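Local coordinates for protein-glutamate methylesterase/protein-glutamine glutaminase (Thermotoga maritima, PDB 3SFT), which probably removes methyl groups from specific methylglutamates of chemoreceptors and deamidates specific glutamines there, this chain being the C-terminal catalytic domain of CheB, at residues Ile12-Gly17 with Ile37-His42; Gly17-Leu22 with Lys49-Arg54; Ile128-Thr133 with Thr152-Asp157. All blocks are in the same frame, centred on the assembly; numbering follows the deposited sequence.

Contact 1: Ile12-Gly17 with Ile37-His42; sequences IGSSTG and IVVVQH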
loop_
_atom_site.group_PDB
_atom_site.type_symbol
_atom_site.label_atom_id
_atom_site.label_comp_id
_atom_site.label_asym_id
_atom_site.label_seq_id
_atom_site.Cartn_x
_atom_site.Cartn_y
_atom_site.Cartn_z
ATOM N N ILE A 12 -0.429 -0.391 0.724
ATOM C CA ILE A 12 -0.532 0.943 1.297
ATOM C C ILE A 12 -0.525 2.008 0.218
ATOM O O ILE A 12 0.300 1.967 -0.699
ATOM C CB ILE A 12 0.662 1.239 2.235
ATOM C CG1 ILE A 12 0.817 0.121 3.272
ATOM C CG2 ILE A 12 0.477 2.597 2.903
ATOM C CD1 ILE A 12 1.881 0.390 4.334
ATOM N N GLY A 13 -1.443 2.961 0.346
ATOM C CA GLY A 13 -1.542 4.060 -0.597
ATOM C C GLY A 13 -1.325 5.356 0.158
ATOM O O GLY A 13 -1.918 5.569 1.215
ATOM N N SER A 14 -0.484 6.229 -0.383
ATOM C CA SER A 14 -0.178 7.492 0.270
ATOM C C SER A 14 0.220 8.584 -0.714
ATOM O O SER A 14 0.650 8.305 -1.834
ATOM C CB SER A 14 0.956 7.283 1.275
ATOM O OG SER A 14 2.062 6.637 0.658
ATOM N N SER A 15 0.094 9.833 -0.274
ATOM C CA SER A 15 0.461 10.968 -1.093
ATOM C C SER A 15 1.118 12.058 -0.239
ATOM O O SER A 15 2.214 11.856 0.274
ATOM C CB SER A 15 -0.756 11.508 -1.846
ATOM O OG SER A 15 -0.346 12.373 -2.888
ATOM N N THR A 16 0.455 13.205 -0.085
ATOM C CA THR A 16 0.988 14.320 0.696
ATOM C C THR A 16 1.276 13.898 2.138
ATOM O O THR A 16 0.396 13.398 2.837
ATOM C CB THR A 16 0.012 15.512 0.687
ATOM O OG1 THR A 16 -0.373 15.800 -0.662
ATOM C CG2 THR A 16 0.669 16.740 1.283
ATOM N N GLY A 17 2.518 14.090 2.570
ATOM C CA GLY A 17 2.902 13.698 3.918
ATOM C C GLY A 17 3.069 12.191 4.066
ATOM O O GLY A 17 3.291 11.688 5.176
ATOM N N ILE A 37 4.640 -6.388 1.876
ATOM C CA ILE A 37 4.014 -5.069 1.916
ATOM C C ILE A 37 4.319 -4.309 0.630
ATOM O O ILE A 37 5.456 -4.305 0.158
ATOM C CB ILE A 37 4.503 -4.243 3.128
ATOM C CG1 ILE A 37 4.182 -4.982 4.429
ATOM C CG2 ILE A 37 3.856 -2.861 3.128
ATOM C CD1 ILE A 37 4.690 -4.296 5.666
ATOM N N VAL A 38 3.286 -3.712 0.046
ATOM C CA VAL A 38 3.428 -2.936 -1.183
ATOM C C VAL A 38 3.014 -1.495 -0.896
ATOM O O VAL A 38 1.942 -1.244 -0.337
ATOM C CB VAL A 38 2.541 -3.507 -2.317
ATOM C CG1 VAL A 38 2.715 -2.689 -3.583
ATOM C CG2 VAL A 38 2.890 -4.971 -2.575
ATOM N N VAL A 39 3.875 -0.551 -1.249
ATOM C CA VAL A 39 3.580 0.853 -1.014
ATOM C C VAL A 39 3.515 1.642 -2.314
ATOM O O VAL A 39 4.457 1.625 -3.099
ATOM C CB VAL A 39 4.649 1.509 -0.096
ATOM C CG1 VAL A 39 4.366 3.000 0.068
ATOM C CG2 VAL A 39 4.676 0.823 1.263
ATOM N N VAL A 40 2.385 2.305 -2.542
ATOM C CA VAL A 40 2.196 3.145 -3.715
ATOM C C VAL A 40 2.107 4.582 -3.200
ATOM O O VAL A 40 1.080 5.009 -2.673
ATOM C CB VAL A 40 0.903 2.797 -4.494
ATOM C CG1 VAL A 40 0.760 3.709 -5.695
ATOM C CG2 VAL A 40 0.922 1.336 -4.951
ATOM N N GLN A 41 3.214 5.301 -3.321
ATOM C CA GLN A 41 3.315 6.685 -2.884
ATOM C C GLN A 41 3.350 7.594 -4.107
ATOM O O GLN A 41 4.196 7.415 -4.985
ATOM C CB GLN A 41 4.605 6.855 -2.057
ATOM C CG GLN A 41 5.086 8.297 -1.826
ATOM C CD GLN A 41 4.200 9.090 -0.888
ATOM O OE1 GLN A 41 3.803 8.607 0.164
ATOM N NE2 GLN A 41 3.921 10.332 -1.252
ATOM N N HIS A 42 2.423 8.551 -4.167
ATOM C CA HIS A 42 2.361 9.513 -5.274
ATOM C C HIS A 42 3.612 10.379 -5.206
ATOM O O HIS A 42 3.923 10.952 -4.162
ATOM C CB HIS A 42 1.142 10.435 -5.158
ATOM C CG HIS A 42 -0.173 9.727 -5.217
ATOM N ND1 HIS A 42 -1.376 10.397 -5.165
ATOM C CD2 HIS A 42 -0.478 8.413 -5.312
ATOM C CE1 HIS A 42 -2.365 9.526 -5.225
ATOM N NE2 HIS A 42 -1.850 8.316 -5.315
HETATM O O HOH W 1 2.586 13.321 -2.794
HETATM O O HOH W 2 -2.477 12.927 -4.322
#
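Gln41 reaches back to Ser14 and Ser15 because its CG stands anti to the backbone N (chi1 164°) and the chain then bends at chi2 (70°), while Ser14 holds OG between its backbone N and carbonyl carbon (chi1 52°). Ser14 OG donates to Gln41 OE1 at 2.7 Å from well above the carboxamide plane. On the other branch, Gln41 NE2 gives an almost straight bond to Ser15 O at 2.8 Å, with that oxygen lying in the amide plane, and a second bond to His42 O. An alanine in place of Gln41 would probably leave Ser14 OG and Ser15 O without these mates and the turn after the strand less firmly fixed. Behind this grip the strands run parallel: Ile12 N bonds to Val38 O at 2.7 Å, Val40 N to Ile12 O, Ser14 N to Val40 O and His42 N to Ser14 O. On the face shared with Ser14 and Gln41, Ile12 CB lies beside Val39 CG2, 4.2 Å away. This pairing closes the beta-alpha-beta unit formed with helix 18-22. Past the C-terminal ends of the two strands, Ser15 OG stands 3.2 Å from His42 ND1, and one water touches both atoms. His42 NE2 bonds to Asp138; the three residues are the predicted active site, consistent with a Ser-His-Asp catalytic triad, beside which Gln41 NE2 holds the carbonyl oxygens of both Ser15 and His42.

Contact 2: Gly17-Leu22 with Lys49-Arg54; sequences GGPRSL and KSLAMR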
loop_
_atom_site.group_PDB
_atom_site.type_symbol
_atom_site.label_atom_id
_atom_site.label_comp_id
_atom_site.label_asym_id
_atom_site.label_seq_id
_atom_site.Cartn_x
_atom_site.Cartn_y
_atom_site.Cartn_z
ATOM N N GLY A 17 2.518 14.090 2.570
ATOM C CA GLY A 17 2.902 13.698 3.918
ATOM C C GLY A 17 3.069 12.191 4.066
ATOM O O GLY A 17 3.291 11.688 5.176
ATOM N N GLY A 18 2.992 11.474 2.943
ATOM C CA GLY A 18 3.133 10.025 2.953
ATOM C C GLY A 18 4.355 9.518 3.699
ATOM O O GLY A 18 4.219 8.713 4.621
ATOM N N PRO A 19 5.568 9.963 3.317
ATOM C CA PRO A 19 6.817 9.545 3.965
ATOM C C PRO A 19 6.835 9.755 5.482
ATOM O O PRO A 19 7.355 8.918 6.220
ATOM C CB PRO A 19 7.858 10.404 3.256
ATOM C CG PRO A 19 7.305 10.470 1.857
ATOM C CD PRO A 19 5.849 10.760 2.108
ATOM N N ARG A 20 6.263 10.867 5.940
ATOM C CA ARG A 20 6.207 11.171 7.363
ATOM C C ARG A 20 5.380 10.125 8.128
ATOM O O ARG A 20 5.757 9.708 9.224
ATOM C CB ARG A 20 5.624 12.573 7.590
ATOM C CG ARG A 20 5.786 13.072 9.021
ATOM C CD ARG A 20 5.126 14.424 9.254
ATOM N NE ARG A 20 3.672 14.313 9.320
ATOM C CZ ARG A 20 2.913 14.820 10.288
ATOM N NH1 ARG A 20 3.454 15.485 11.298
ATOM N NH2 ARG A 20 1.599 14.666 10.237
ATOM N N SER A 21 4.249 9.709 7.563
ATOM C CA SER A 21 3.410 8.711 8.226
ATOM C C SER A 21 3.993 7.311 8.113
ATOM O O SER A 21 3.877 6.510 9.041
ATOM C CB SER A 21 1.987 8.742 7.687
ATOM O OG SER A 21 1.338 9.913 8.137
ATOM N N LEU A 22 4.639 7.032 6.986
ATOM C CA LEU A 22 5.271 5.734 6.764
ATOM C C LEU A 22 6.411 5.521 7.763
ATOM O O LEU A 22 6.696 4.388 8.149
ATOM C CB LEU A 22 5.781 5.624 5.326
ATOM C CG LEU A 22 4.699 5.406 4.263
ATOM C CD1 LEU A 22 5.247 5.699 2.875
ATOM C CD2 LEU A 22 4.185 3.982 4.347
ATOM N N LYS A 49 12.588 6.065 -5.462
ATOM C CA LYS A 49 13.788 5.356 -5.022
ATOM C C LYS A 49 14.360 5.953 -3.729
ATOM O O LYS A 49 14.946 5.235 -2.911
ATOM C CB LYS A 49 14.847 5.394 -6.126
ATOM C CG LYS A 49 16.185 4.775 -5.749
ATOM C CD LYS A 49 16.336 3.356 -6.278
ATOM C CE LYS A 49 17.630 2.728 -5.780
ATOM N NZ LYS A 49 18.753 3.717 -5.750
ATOM N N SER A 50 14.188 7.264 -3.546
ATOM C CA SER A 50 14.688 7.941 -2.347
ATOM C C SER A 50 13.916 7.431 -1.137
ATOM O O SER A 50 14.491 7.179 -0.077
ATOM C CB SER A 50 14.539 9.465 -2.465
ATOM O OG SER A 50 13.179 9.869 -2.441
ATOM N N LEU A 51 12.612 7.256 -1.327
ATOM C CA LEU A 51 11.728 6.756 -0.286
ATOM C C LEU A 51 12.158 5.362 0.167
ATOM O O LEU A 51 12.202 5.084 1.366
ATOM C CB LEU A 51 10.286 6.725 -0.791
ATOM C CG LEU A 51 9.246 6.239 0.218
ATOM C CD1 LEU A 51 9.322 7.065 1.496
ATOM C CD2 LEU A 51 7.865 6.316 -0.405
ATOM N N ALA A 52 12.496 4.500 -0.792
ATOM C CA ALA A 52 12.936 3.138 -0.484
ATOM C C ALA A 52 14.158 3.168 0.425
ATOM O O ALA A 52 14.184 2.501 1.458
ATOM C CB ALA A 52 13.246 2.369 -1.771
ATOM N N MET A 53 15.146 3.978 0.060
ATOM C CA MET A 53 16.375 4.105 0.848
ATOM C C MET A 53 16.111 4.660 2.241
ATOM O O MET A 53 16.658 4.168 3.229
ATOM C CB MET A 53 17.388 4.994 0.126
ATOM C CG MET A 53 18.023 4.355 -1.100
ATOM S SD MET A 53 19.277 5.430 -1.838
ATOM C CE MET A 53 18.285 6.347 -2.999
ATOM N N ARG A 54 15.271 5.690 2.306
ATOM C CA ARG A 54 14.895 6.334 3.563
ATOM C C ARG A 54 14.333 5.317 4.558
ATOM O O ARG A 54 14.778 5.253 5.707
ATOM C CB ARG A 54 13.848 7.413 3.280
ATOM C CG ARG A 54 13.176 8.039 4.502
ATOM C CD ARG A 54 11.797 8.552 4.099
ATOM N NE ARG A 54 11.132 9.336 5.136
ATOM C CZ ARG A 54 10.849 10.629 5.017
ATOM N NH1 ARG A 54 11.188 11.285 3.912
ATOM N NH2 ARG A 54 10.156 11.248 5.961
#
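Pro19 CB sits over the centre of the Arg54 guanidinium, 3.4 Å above its plane, so the flat cationic group turns one face to this carbon. CZ and NH1 of Arg54 both lie 3.5 Å from Pro19 CB and NH2 is only slightly farther, which fits van der Waals contact over the middle of the group. Arg54 spans the distance because CG stands anti to the backbone N (chi1 171°) and the chain stays extended as far as NE. Its charge is answered outside the pair, by a salt bridge from NH2 to Asp23, which probably helps to hold the guanidinium over the proline. Deeper down, Leu51 and Pro19 cross at about a right angle, Leu51 CD1 meeting Pro19 CG at 4.0 Å. The other methyl, Leu51 CD2, approaches Leu22 CD1 at 4.2 Å. No hydrogen bond joins the segments, and the axes of 18-22 and 49-54 come no closer than 11.3 Å, at 19°; the gap is bridged by side chains, Arg54 also reaching the backbone of Pro19 and Arg20. Gln41 of strand 37-41 touches both Pro19 and Leu51 from the sheet side. Helices 18-22 and 48-58 meeting above one face of a parallel sheet are what a doubly wound alpha/beta fold provides, and here the first of them begins at Gly18, after the N-cap Gly17, close behind Ser15 of the predicted active site.

Contact 3: Ile128-Thr133 with Thr152-Asp157; sequences IAVILT and TVIAED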
loop_
_atom_site.group_PDB
_atom_site.type_symbol
_atom_site.label_atom_id
_atom_site.label_comp_id
_atom_site.label_asym_id
_atom_site.label_seq_id
_atom_site.Cartn_x
_atom_site.Cartn_y
_atom_site.Cartn_z
ATOM N N ILE A 128 -5.281 -6.740 2.728
ATOM C CA ILE A 128 -5.348 -5.685 3.729
ATOM C C ILE A 128 -4.930 -4.386 3.041
ATOM O O ILE A 128 -3.838 -4.310 2.479
ATOM C CB ILE A 128 -4.393 -5.954 4.918
ATOM C CG1 ILE A 128 -4.826 -7.208 5.685
ATOM C CG2 ILE A 128 -4.383 -4.755 5.864
ATOM C CD1 ILE A 128 -3.891 -7.575 6.852
ATOM N N ALA A 129 -5.820 -3.394 3.038
ATOM C CA ALA A 129 -5.532 -2.098 2.421
ATOM C C ALA A 129 -5.332 -1.038 3.495
ATOM O O ALA A 129 -6.048 -1.016 4.496
ATOM C CB ALA A 129 -6.667 -1.680 1.485
ATOM N N VAL A 130 -4.346 -0.172 3.285
ATOM C CA VAL A 130 -4.046 0.906 4.220
ATOM C C VAL A 130 -3.976 2.206 3.426
ATOM O O VAL A 130 -3.095 2.383 2.592
ATOM C CB VAL A 130 -2.688 0.682 4.946
ATOM C CG1 VAL A 130 -2.470 1.771 5.988
ATOM C CG2 VAL A 130 -2.658 -0.683 5.614
ATOM N N ILE A 131 -4.921 3.105 3.672
ATOM C CA ILE A 131 -4.951 4.372 2.959
ATOM C C ILE A 131 -4.509 5.483 3.891
ATOM O O ILE A 131 -5.197 5.828 4.853
ATOM C CB ILE A 131 -6.355 4.654 2.387
ATOM C CG1 ILE A 131 -6.807 3.467 1.531
ATOM C CG2 ILE A 131 -6.357 5.939 1.572
ATOM C CD1 ILE A 131 -5.845 3.113 0.410
ATOM N N LEU A 132 -3.342 6.033 3.590
ATOM C CA LEU A 132 -2.741 7.089 4.389
ATOM C C LEU A 132 -3.015 8.493 3.873
ATOM O O LEU A 132 -3.665 8.684 2.841
ATOM C CB LEU A 132 -1.224 6.872 4.457
ATOM C CG LEU A 132 -0.760 5.486 4.912
ATOM C CD1 LEU A 132 0.769 5.448 4.970
ATOM C CD2 LEU A 132 -1.358 5.169 6.277
ATOM N N THR A 133 -2.475 9.453 4.620
ATOM C CA THR A 133 -2.534 10.885 4.359
ATOM C C THR A 133 -2.309 11.201 2.887
ATOM O O THR A 133 -1.524 10.524 2.217
ATOM C CB THR A 133 -1.427 11.601 5.186
ATOM O OG1 THR A 133 -1.359 12.986 4.834
ATOM C CG2 THR A 133 -0.067 10.948 4.934
ATOM N N THR A 152 -9.807 -6.447 4.304
ATOM C CA THR A 152 -9.853 -5.504 5.415
ATOM C C THR A 152 -9.231 -4.160 5.025
ATOM O O THR A 152 -8.202 -4.112 4.351
ATOM C CB THR A 152 -9.105 -6.094 6.638
ATOM O OG1 THR A 152 -9.775 -7.287 7.077
ATOM C CG2 THR A 152 -9.053 -5.091 7.785
ATOM N N VAL A 153 -9.833 -3.072 5.492
ATOM C CA VAL A 153 -9.349 -1.735 5.164
ATOM C C VAL A 153 -9.044 -0.859 6.379
ATOM O O VAL A 153 -9.827 -0.782 7.327
ATOM C CB VAL A 153 -10.357 -1.001 4.252
ATOM C CG1 VAL A 153 -9.908 0.430 3.992
ATOM C CG2 VAL A 153 -10.531 -1.760 2.947
ATOM N N ILE A 154 -7.891 -0.201 6.335
ATOM C CA ILE A 154 -7.464 0.695 7.395
ATOM C C ILE A 154 -7.241 2.089 6.813
ATOM O O ILE A 154 -6.549 2.250 5.809
ATOM C CB ILE A 154 -6.148 0.218 8.047
ATOM C CG1 ILE A 154 -6.347 -1.141 8.716
ATOM C CG2 ILE A 154 -5.677 1.231 9.072
ATOM C CD1 ILE A 154 -5.044 -1.803 9.159
ATOM N N ALA A 155 -7.867 3.088 7.423
ATOM C CA ALA A 155 -7.714 4.472 6.985
ATOM C C ALA A 155 -6.969 5.231 8.072
ATOM O O ALA A 155 -7.206 5.008 9.260
ATOM C CB ALA A 155 -9.066 5.107 6.742
ATOM N N GLU A 156 -6.050 6.101 7.666
ATOM C CA GLU A 156 -5.283 6.881 8.623
ATOM C C GLU A 156 -6.141 7.980 9.247
ATOM O O GLU A 156 -6.854 8.708 8.548
ATOM C CB GLU A 156 -4.033 7.484 7.974
ATOM C CG GLU A 156 -3.129 8.236 8.974
ATOM C CD GLU A 156 -1.842 8.779 8.356
ATOM O OE1 GLU A 156 -1.644 8.644 7.136
ATOM O OE2 GLU A 156 -1.018 9.353 9.099
ATOM N N ASP A 157 -6.100 8.054 10.574
ATOM C CA ASP A 157 -6.841 9.047 11.340
ATOM C C ASP A 157 -6.282 10.444 11.054
ATOM O O ASP A 157 -5.078 10.612 10.833
ATOM C CB ASP A 157 -6.726 8.723 12.838
ATOM C CG ASP A 157 -7.586 9.622 13.707
ATOM O OD1 ASP A 157 -8.680 9.187 14.120
ATOM O OD2 ASP A 157 -7.167 10.761 13.984
#
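Glu156 is gripped at both carboxylate oxygens: OE1 accepts the backbone N-H of Thr133 at 2.8 Å, and OE2 takes hydrogen bonds with Ser21 OG and Thr160 OG1. The glutamate ends strand 152-156, which with strand 127-131 and helix 140-148 forms a beta-alpha-beta unit in the seven-stranded parallel sheet of the doubly wound catalytic domain. Glu156 CG stands anti to the backbone N (chi1 -176°); the chain stays extended beyond it, and the side chain lies side by side with that of Thr133. Thr133 N approaches OE1 on the anti side, 33° out of the carboxylate plane, and takes the bonding on from where the strand ladder stops. That ladder has four backbone bonds: Ala129 N to Thr152 O, Ile154 N to Ala129 O, Ile131 N to Ile154 O and Glu156 N to Ile131 O. The third of them measures 2.8 Å between Ile131 N and Ile154 O. The strand directions differ by 14°, and the bridges run in register from Ile128 with Thr152 to Ile131 with Ala155. On one face Ala129 CB meets Val153 CG2 at 4.1 Å, and helix 166-172 covers Ile131, Val153 and Ala155. The other face carries Ile128, Val130 and Ile154, where Val130 CG2 lies 4.3 Å from Ile154 CB; helix 185-192 packs on Ile128 and Ile154. Thr133 OG1 bonds to Thr16 O, tying this strand end to the loop that follows Ser15. The Glu156 carboxylate also has a hydrocarbon neighbour, for Leu132 CB lies 3.2 Å from OE1 and Leu132 CD2 lies 3.6 Å from the same oxygen.

Contacts 1 and 3 are buried pairings within one parallel sheet, made by neighbouring strands 9-14 and 127-131 with their outer partners; contact 2 is partly exposed and joins helices. Contact 1 shares Gly17 with contact 2, and its Gln41 packs beneath Pro19 and Leu51. Both strand pairs rely on backbone ladders finished by a polar side chain at the C-terminal edge, neutral Gln41 in one and acidic Glu156 in the other, whereas the helix pair has apolar contact and a guanidinium face over a proline carbon, without a hydrogen bond. The centres of contacts 2 and 3 lie about 16 Å apart, yet the Thr16-Gly18 turn, with Gly17 O against Thr133 CG2, brings parts of all three together.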